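Local coordinates for protein Abbfa_003403 (Acinetobacter baumannii, PDB 4ZXH) that probably builds a peptide product without a ribosome, as a four-domain nonribosomal peptide synthetase with condensation, adenylation, peptidyl carrier and thioesterase domains, at residues 664-669 against 689-694; 1065-1070 against 1091-1096. All coordinates share one frame; numbering follows the deposited sequence.

Interaction 1: 664-669 against 689-694; sequences LAITTY and HVCPRE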
ATOM      1  N   LEU A 664      -2.538 -41.077   4.382  1.00 39.96           N
ATOM      2  CA  LEU A 664      -3.349 -41.008   3.175  1.00 41.97           C
ATOM      3  C   LEU A 664      -2.543 -40.449   2.014  1.00 42.22           C
ATOM      4  O   LEU A 664      -2.305 -39.241   1.936  1.00 48.21           O
ATOM      5  CB  LEU A 664      -4.592 -40.162   3.394  1.00 43.49           C
ATOM      6  CG  LEU A 664      -5.557 -40.186   2.210  1.00 40.05           C
ATOM      7  CD1 LEU A 664      -6.106 -41.591   2.010  1.00 38.63           C
ATOM      8  CD2 LEU A 664      -6.692 -39.179   2.394  1.00 37.51           C
ATOM      9  N   ALA A 665      -2.130 -41.340   1.115  1.00 36.61           N
ATOM     10  CA  ALA A 665      -1.382 -40.958  -0.069  1.00 33.86           C
ATOM     11  C   ALA A 665      -2.294 -40.470  -1.213  1.00 40.73           C
ATOM     12  O   ALA A 665      -3.073 -41.240  -1.779  1.00 35.42           O
ATOM     13  CB  ALA A 665      -0.544 -42.115  -0.521  1.00 29.28           C
ATOM     14  N   ILE A 666      -2.177 -39.188  -1.559  1.00 44.30           N
ATOM     15  CA  ILE A 666      -3.060 -38.574  -2.553  1.00 44.49           C
ATOM     16  C   ILE A 666      -2.316 -38.028  -3.756  1.00 39.41           C
ATOM     17  O   ILE A 666      -2.924 -37.692  -4.759  1.00 42.88           O
ATOM     18  CB  ILE A 666      -3.859 -37.413  -1.956  1.00 37.66           C
ATOM     19  CG1 ILE A 666      -2.918 -36.276  -1.599  1.00 38.57           C
ATOM     20  CG2 ILE A 666      -4.579 -37.848  -0.702  1.00 33.75           C
ATOM     21  CD1 ILE A 666      -3.610 -35.190  -0.845  1.00 47.80           C
ATOM     22  N   THR A 667      -1.002 -37.915  -3.641  1.00 37.03           N
ATOM     23  CA  THR A 667      -0.211 -37.257  -4.668  1.00 33.56           C
ATOM     24  C   THR A 667       0.165 -38.218  -5.785  1.00 34.15           C
ATOM     25  O   THR A 667       0.640 -39.331  -5.516  1.00 37.33           O
ATOM     26  CB  THR A 667       1.063 -36.664  -4.061  1.00 30.10           C
ATOM     27  OG1 THR A 667       0.718 -35.879  -2.916  1.00 38.91           O
ATOM     28  CG2 THR A 667       1.804 -35.802  -5.061  1.00 23.07           C
ATOM     29  N   THR A 668      -0.041 -37.780  -7.028  1.00 26.28           N
ATOM     30  CA  THR A 668       0.445 -38.516  -8.190  1.00 32.42           C
ATOM     31  C   THR A 668       1.901 -38.973  -8.037  1.00 35.56           C
ATOM     32  O   THR A 668       2.747 -38.245  -7.512  1.00 42.44           O
ATOM     33  CB  THR A 668       0.336 -37.689  -9.483  1.00 32.43           C
ATOM     34  OG1 THR A 668       1.046 -38.370 -10.527  1.00 43.23           O
ATOM     35  CG2 THR A 668       0.938 -36.330  -9.310  1.00 22.65           C
ATOM     36  N   TYR A 669       2.195 -40.181  -8.499  1.00 31.00           N
ATOM     37  CA  TYR A 669       3.551 -40.703  -8.375  1.00 30.07           C
ATOM     38  C   TYR A 669       4.446 -40.087  -9.438  1.00 30.11           C
ATOM     39  O   TYR A 669       5.648 -40.353  -9.482  1.00 37.04           O
ATOM     40  CB  TYR A 669       3.569 -42.224  -8.476  1.00 30.08           C
ATOM     41  CG  TYR A 669       3.084 -42.751  -9.806  1.00 36.65           C
ATOM     42  CD1 TYR A 669       3.981 -43.052 -10.825  1.00 34.62           C
ATOM     43  CD2 TYR A 669       1.726 -42.964 -10.041  1.00 30.46           C
ATOM     44  CE1 TYR A 669       3.533 -43.546 -12.050  1.00 31.62           C
ATOM     45  CE2 TYR A 669       1.279 -43.447 -11.258  1.00 29.47           C
ATOM     46  CZ  TYR A 669       2.187 -43.735 -12.258  1.00 26.23           C
ATOM     47  OH  TYR A 669       1.739 -44.219 -13.463  1.00 25.03           O
ATOM     48  N   HIS A 689      -2.665 -45.817   2.962  1.00 42.47           N
ATOM     49  CA  HIS A 689      -3.948 -45.758   2.278  1.00 43.10           C
ATOM     50  C   HIS A 689      -3.748 -45.125   0.903  1.00 47.22           C
ATOM     51  O   HIS A 689      -3.534 -43.911   0.787  1.00 45.97           O
ATOM     52  CB  HIS A 689      -4.965 -44.972   3.102  1.00 40.68           C
ATOM     53  CG  HIS A 689      -5.264 -45.598   4.427  1.00 48.80           C
ATOM     54  ND1 HIS A 689      -6.397 -46.348   4.659  1.00 58.05           N
ATOM     55  CD2 HIS A 689      -4.561 -45.611   5.584  1.00 52.55           C
ATOM     56  CE1 HIS A 689      -6.383 -46.788   5.905  1.00 62.99           C
ATOM     57  NE2 HIS A 689      -5.278 -46.357   6.486  1.00 59.57           N
ATOM     58  N   VAL A 690      -3.783 -45.948  -0.140  1.00 44.18           N
ATOM     59  CA  VAL A 690      -3.680 -45.418  -1.492  1.00 41.32           C
ATOM     60  C   VAL A 690      -5.027 -44.835  -1.907  1.00 47.45           C
ATOM     61  O   VAL A 690      -5.999 -45.557  -2.132  1.00 53.39           O
ATOM     62  CB  VAL A 690      -3.226 -46.480  -2.498  1.00 31.15           C
ATOM     63  CG1 VAL A 690      -3.109 -45.869  -3.871  1.00 29.81           C
ATOM     64  CG2 VAL A 690      -1.898 -47.057  -2.081  1.00 30.48           C
ATOM     65  N   CYS A 691      -5.075 -43.510  -1.986  1.00 44.88           N
ATOM     66  CA  CYS A 691      -6.318 -42.796  -2.243  1.00 40.63           C
ATOM     67  C   CYS A 691      -6.649 -42.734  -3.726  1.00 43.93           C
ATOM     68  O   CYS A 691      -5.868 -42.200  -4.517  1.00 45.94           O
ATOM     69  CB  CYS A 691      -6.236 -41.379  -1.681  1.00 34.69           C
ATOM     70  SG  CYS A 691      -7.782 -40.483  -1.820  1.00 47.87           S
ATOM     71  N   PRO A 692      -7.820 -43.263  -4.109  1.00 48.55           N
ATOM     72  CA  PRO A 692      -8.225 -43.199  -5.517  1.00 49.24           C
ATOM     73  C   PRO A 692      -8.270 -41.750  -5.975  1.00 52.90           C
ATOM     74  O   PRO A 692      -8.517 -40.835  -5.190  1.00 59.99           O
ATOM     75  CB  PRO A 692      -9.619 -43.829  -5.529  1.00 42.57           C
ATOM     76  CG  PRO A 692      -9.731 -44.554  -4.231  1.00 49.36           C
ATOM     77  CD  PRO A 692      -8.882 -43.815  -3.254  1.00 52.16           C
ATOM     78  N   ARG A 693      -8.009 -41.547  -7.249  1.00 50.99           N
ATOM     79  CA  ARG A 693      -7.806 -40.213  -7.751  1.00 49.59           C
ATOM     80  C   ARG A 693      -9.102 -39.431  -7.722  1.00 58.04           C
ATOM     81  O   ARG A 693      -9.100 -38.232  -7.451  1.00 64.15           O
ATOM     82  CB  ARG A 693      -7.232 -40.282  -9.156  1.00 52.13           C
ATOM     83  CG  ARG A 693      -7.008 -38.965  -9.785  1.00 57.13           C
ATOM     84  CD  ARG A 693      -6.458 -39.168 -11.163  1.00 67.39           C
ATOM     85  NE  ARG A 693      -6.334 -37.902 -11.875  1.00 80.34           N
ATOM     86  CZ  ARG A 693      -7.240 -37.440 -12.729  1.00 87.27           C
ATOM     87  NH1 ARG A 693      -8.341 -38.149 -12.974  1.00 85.84           N
ATOM     88  NH2 ARG A 693      -7.044 -36.272 -13.332  1.00 89.17           N
ATOM     89  N   GLU A 694     -10.217 -40.109  -7.973  1.00 60.76           N
ATOM     90  CA  GLU A 694     -11.506 -39.419  -7.985  1.00 65.76           C
ATOM     91  C   GLU A 694     -11.874 -38.894  -6.602  1.00 65.80           C
ATOM     92  O   GLU A 694     -12.601 -37.918  -6.482  1.00 71.69           O
ATOM     93  CB  GLU A 694     -12.619 -40.331  -8.515  1.00 77.77           C
ATOM     94  CG  GLU A 694     -12.698 -40.379 -10.043  1.00 92.30           C
ATOM     95  CD  GLU A 694     -13.532 -41.541 -10.574  1.00108.61           C
ATOM     96  OE1 GLU A 694     -14.067 -42.326  -9.759  1.00118.51           O
ATOM     97  OE2 GLU A 694     -13.655 -41.666 -11.814  1.00108.91           O
TER

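Interaction 2: 1065-1070 against 1091-1096; sequences QPLWLF and RTLRAI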
ATOM      1  N   GLN A1065     -21.965  42.778  -9.882  1.00 53.17           N
ATOM      2  CA  GLN A1065     -23.262  42.116 -10.004  1.00 38.78           C
ATOM      3  C   GLN A1065     -23.180  40.657 -10.444  1.00 33.70           C
ATOM      4  O   GLN A1065     -22.680  40.345 -11.518  1.00 41.10           O
ATOM      5  CB  GLN A1065     -24.139  42.889 -10.980  1.00 39.06           C
ATOM      6  CG  GLN A1065     -25.551  42.363 -11.106  1.00 41.63           C
ATOM      7  CD  GLN A1065     -26.322  43.130 -12.142  1.00 50.41           C
ATOM      8  OE1 GLN A1065     -25.902  43.224 -13.302  1.00 45.01           O
ATOM      9  NE2 GLN A1065     -27.432  43.731 -11.725  1.00 37.69           N
ATOM     10  N   PRO A1066     -23.694  39.762  -9.604  1.00 34.15           N
ATOM     11  CA  PRO A1066     -23.802  38.331  -9.886  1.00 35.37           C
ATOM     12  C   PRO A1066     -24.968  38.052 -10.809  1.00 31.35           C
ATOM     13  O   PRO A1066     -25.861  38.884 -10.937  1.00 35.33           O
ATOM     14  CB  PRO A1066     -24.076  37.700  -8.509  1.00 29.86           C
ATOM     15  CG  PRO A1066     -24.219  38.840  -7.543  1.00 40.18           C
ATOM     16  CD  PRO A1066     -24.336  40.117  -8.331  1.00 37.83           C
ATOM     17  N   LEU A1067     -24.966  36.881 -11.422  1.00 32.22           N
ATOM     18  CA  LEU A1067     -26.135  36.372 -12.116  1.00 32.63           C
ATOM     19  C   LEU A1067     -26.713  35.257 -11.262  1.00 33.04           C
ATOM     20  O   LEU A1067     -25.993  34.334 -10.896  1.00 37.52           O
ATOM     21  CB  LEU A1067     -25.765  35.860 -13.511  1.00 29.56           C
ATOM     22  CG  LEU A1067     -26.805  35.017 -14.236  1.00 23.22           C
ATOM     23  CD1 LEU A1067     -28.096  35.804 -14.335  1.00 26.76           C
ATOM     24  CD2 LEU A1067     -26.306  34.617 -15.611  1.00 22.62           C
ATOM     25  N   TRP A1068     -27.996  35.356 -10.922  1.00 28.99           N
ATOM     26  CA  TRP A1068     -28.678  34.321 -10.146  1.00 24.86           C
ATOM     27  C   TRP A1068     -29.445  33.388 -11.060  1.00 27.89           C
ATOM     28  O   TRP A1068     -30.203  33.835 -11.934  1.00 29.95           O
ATOM     29  CB  TRP A1068     -29.648  34.931  -9.143  1.00 29.03           C
ATOM     30  CG  TRP A1068     -28.997  35.730  -8.084  1.00 34.16           C
ATOM     31  CD1 TRP A1068     -28.738  37.063  -8.110  1.00 33.22           C
ATOM     32  CD2 TRP A1068     -28.517  35.249  -6.820  1.00 34.74           C
ATOM     33  NE1 TRP A1068     -28.123  37.448  -6.938  1.00 43.08           N
ATOM     34  CE2 TRP A1068     -27.976  36.348  -6.133  1.00 37.66           C
ATOM     35  CE3 TRP A1068     -28.492  33.994  -6.208  1.00 32.32           C
ATOM     36  CZ2 TRP A1068     -27.419  36.233  -4.864  1.00 36.46           C
ATOM     37  CZ3 TRP A1068     -27.934  33.881  -4.947  1.00 32.51           C
ATOM     38  CH2 TRP A1068     -27.410  34.992  -4.287  1.00 34.63           C
ATOM     39  N   LEU A1069     -29.260  32.089 -10.842  1.00 31.43           N
ATOM     40  CA  LEU A1069     -29.953  31.071 -11.615  1.00 25.56           C
ATOM     41  C   LEU A1069     -30.819  30.195 -10.723  1.00 22.99           C
ATOM     42  O   LEU A1069     -30.426  29.830  -9.624  1.00 24.22           O
ATOM     43  CB  LEU A1069     -28.950  30.222 -12.392  1.00 22.54           C
ATOM     44  CG  LEU A1069     -28.093  31.036 -13.381  1.00 27.59           C
ATOM     45  CD1 LEU A1069     -26.921  30.245 -13.890  1.00 19.04           C
ATOM     46  CD2 LEU A1069     -28.916  31.574 -14.555  1.00 30.93           C
ATOM     47  N   PHE A1070     -32.002  29.844 -11.205  1.00 24.15           N
ATOM     48  CA  PHE A1070     -32.920  29.083 -10.388  1.00 22.29           C
ATOM     49  C   PHE A1070     -33.258  27.733 -10.982  1.00 21.58           C
ATOM     50  O   PHE A1070     -33.407  27.594 -12.193  1.00 22.21           O
ATOM     51  CB  PHE A1070     -34.171  29.898 -10.170  1.00 23.22           C
ATOM     52  CG  PHE A1070     -33.881  31.244  -9.653  1.00 26.50           C
ATOM     53  CD1 PHE A1070     -33.597  31.429  -8.304  1.00 28.45           C
ATOM     54  CD2 PHE A1070     -33.842  32.328 -10.508  1.00 23.70           C
ATOM     55  CE1 PHE A1070     -33.303  32.684  -7.809  1.00 23.85           C
ATOM     56  CE2 PHE A1070     -33.557  33.585 -10.022  1.00 23.50           C
ATOM     57  CZ  PHE A1070     -33.280  33.761  -8.669  1.00 27.12           C
ATOM     58  N   ARG A1091     -17.739  37.265 -14.174  1.00 35.28           N
ATOM     59  CA  ARG A1091     -19.061  37.372 -13.591  1.00 38.82           C
ATOM     60  C   ARG A1091     -19.274  36.256 -12.578  1.00 38.52           C
ATOM     61  O   ARG A1091     -19.164  35.071 -12.910  1.00 41.66           O
ATOM     62  CB  ARG A1091     -20.158  37.316 -14.669  1.00 35.70           C
ATOM     63  CG  ARG A1091     -21.526  37.837 -14.194  1.00 30.73           C
ATOM     64  CD  ARG A1091     -22.631  37.412 -15.127  1.00 30.89           C
ATOM     65  NE  ARG A1091     -22.347  37.770 -16.514  1.00 27.95           N
ATOM     66  CZ  ARG A1091     -22.772  38.890 -17.080  1.00 31.18           C
ATOM     67  NH1 ARG A1091     -23.496  39.762 -16.374  1.00 33.93           N
ATOM     68  NH2 ARG A1091     -22.477  39.138 -18.347  1.00 30.67           N
ATOM     69  N   THR A1092     -19.554  36.653 -11.341  1.00 34.50           N
ATOM     70  CA  THR A1092     -20.049  35.746 -10.318  1.00 31.25           C
ATOM     71  C   THR A1092     -21.375  35.116 -10.770  1.00 32.29           C
ATOM     72  O   THR A1092     -22.273  35.816 -11.252  1.00 29.34           O
ATOM     73  CB  THR A1092     -20.241  36.486  -8.974  1.00 33.74           C
ATOM     74  OG1 THR A1092     -18.996  37.085  -8.577  1.00 32.03           O
ATOM     75  CG2 THR A1092     -20.755  35.548  -7.881  1.00 28.51           C
ATOM     76  N   LEU A1093     -21.462  33.790 -10.650  1.00 33.15           N
ATOM     77  CA  LEU A1093     -22.681  33.028 -10.933  1.00 25.82           C
ATOM     78  C   LEU A1093     -23.093  32.239  -9.698  1.00 29.82           C
ATOM     79  O   LEU A1093     -22.272  31.519  -9.100  1.00 30.62           O
ATOM     80  CB  LEU A1093     -22.484  32.046 -12.074  1.00 28.91           C
ATOM     81  CG  LEU A1093     -21.853  32.569 -13.333  1.00 40.10           C
ATOM     82  CD1 LEU A1093     -21.619  31.379 -14.259  1.00 39.77           C
ATOM     83  CD2 LEU A1093     -22.792  33.600 -13.930  1.00 45.65           C
ATOM     84  N   ARG A1094     -24.365  32.358  -9.338  1.00 24.08           N
ATOM     85  CA  ARG A1094     -24.918  31.622  -8.217  1.00 22.31           C
ATOM     86  C   ARG A1094     -26.201  30.970  -8.666  1.00 23.56           C
ATOM     87  O   ARG A1094     -26.957  31.543  -9.442  1.00 31.97           O
ATOM     88  CB  ARG A1094     -25.164  32.546  -7.033  1.00 25.05           C
ATOM     89  CG  ARG A1094     -23.951  33.359  -6.668  1.00 31.88           C
ATOM     90  CD  ARG A1094     -24.050  33.911  -5.263  1.00 35.22           C
ATOM     91  NE  ARG A1094     -22.772  34.433  -4.807  1.00 34.11           N
ATOM     92  CZ  ARG A1094     -22.553  35.713  -4.562  1.00 42.02           C
ATOM     93  NH1 ARG A1094     -23.540  36.583  -4.722  1.00 46.39           N
ATOM     94  NH2 ARG A1094     -21.358  36.114  -4.145  1.00 47.26           N
ATOM     95  N   ALA A1095     -26.432  29.757  -8.197  1.00 23.48           N
ATOM     96  CA  ALA A1095     -27.587  28.981  -8.614  1.00 31.15           C
ATOM     97  C   ALA A1095     -28.259  28.469  -7.365  1.00 33.67           C
ATOM     98  O   ALA A1095     -27.594  28.260  -6.345  1.00 34.39           O
ATOM     99  CB  ALA A1095     -27.185  27.815  -9.536  1.00 17.92           C
ATOM    100  N   ILE A1096     -29.569  28.268  -7.437  1.00 25.32           N
ATOM    101  CA  ILE A1096     -30.306  27.857  -6.259  1.00 20.79           C
ATOM    102  C   ILE A1096     -31.058  26.555  -6.476  1.00 26.11           C
ATOM    103  O   ILE A1096     -31.927  26.460  -7.344  1.00 29.98           O
ATOM    104  CB  ILE A1096     -31.273  28.948  -5.833  1.00 22.71           C
ATOM    105  CG1 ILE A1096     -30.477  30.195  -5.435  1.00 28.27           C
ATOM    106  CG2 ILE A1096     -32.161  28.455  -4.706  1.00 25.71           C
ATOM    107  CD1 ILE A1096     -31.288  31.272  -4.757  1.00 33.98           C
TER

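Interaction 1: 664-669 against 689-694
Cys691, Leu664 and His689 carry most of the contact between 664-669 and 689-694, where two parallel strands of the adenylation domain run out into loops. Leu664 pairs with His689 and Ala665 with Val690. The backbone link is a two-bond ladder: Ala665 N donates to His689 O at 2.9 Å, and Cys691 N donates to Ala665 O at 3.0 Å. Both donors lie in the plane of the carbonyl they meet. Because its donor is Cys691, the second bond carries the pairing one residue past strand 687-690. The side chain of Leu664 has CG anti to its backbone N (chi1 -173°), which swings CD1 across to the other strand. There Leu664 CD1 sits between two methylenes, 3.7 Å from His689 CB and 3.7 Å from Cys691 CB. His689 thus meets Leu664 through its CB. Cys691 points its CB toward segment 664-669. Beyond Leu664, Cys691 CB also meets Ile666 CG2 at 4.0 Å, while the longer branch of Ile666 leads away. Arg540 spans the two strand ends: its NE hydrogen-bonds Cys691 O, and weak hydrogen bonds run to Ala665 O and Thr667 O. The pair belongs to a beta-alpha-beta unit whose helix 674-679 covers Ala665 on one face of the sheet. On the face of Leu664 and His689 lies helix 699-709, and strand 713-716 flanks strand 662-665 on its far edge.

Interaction 2: 1065-1070 against 1091-1096
Strands 1067-1070 and 1093-1096 are the two parallel strands of a beta-alpha-beta unit joined through helix 1081-1086, and their short axes run 4.6 Å apart at a crossing angle of -23°. Four backbone hydrogen bonds lace them together. Leu1067 and Leu1069 each use both N and O, and Arg1094 N meets Leu1067 O almost straight (3.0 Å, 174°). Leu1067 N donates to Thr1092 O, and Leu1069 N to Arg1094 O. The pair lies within the mixed sheet of the thioesterase, an alpha/beta-hydrolase domain, between strands 1055-1057 and 1131-1136. On one face of that sheet Arg1094 runs extended alongside the Trp1068 indole. Arg1094 CB rests over the six-membered ring of Trp1068, 4.1 Å from its centroid, in a CH-pi contact, and Arg1094 CD lies 3.7 Å from Trp1068 CH2. The guanidinium is turned 52° from the ring, with Thr1092 CG2 over one of its faces; NE forms a salt bridge with Glu1057. Further along, Ile1096 CD1 touches Phe1070 CE1 at 3.9 Å, and Phe1070 also packs on helix 1138-1152, which follows the probable nucleophile elbow. On the opposite face Leu1067 CB meets Leu1093 CD2 at 3.8 Å, and Leu1069 CB faces Ala1095 CB.

Both contacts are buried pairings of neighbouring parallel strands across a beta-alpha-beta unit, but they belong to different catalytic domains. Interaction 1 lies in the adenylation domain and interaction 2 in the thioesterase, with centres about 78 Å apart and no touch between them. Interaction 1 catches its strands at their ends: two bonds, a small apolar cluster and an arginine from another part of the domain that spans the strand ends, partly through weak hydrogen bonds. Interaction 2 follows its strands along their length, buries more than twice the surface and places aromatic rings, an arginine and an isoleucine on one face of the sheet, and small and branched aliphatic side chains on the other.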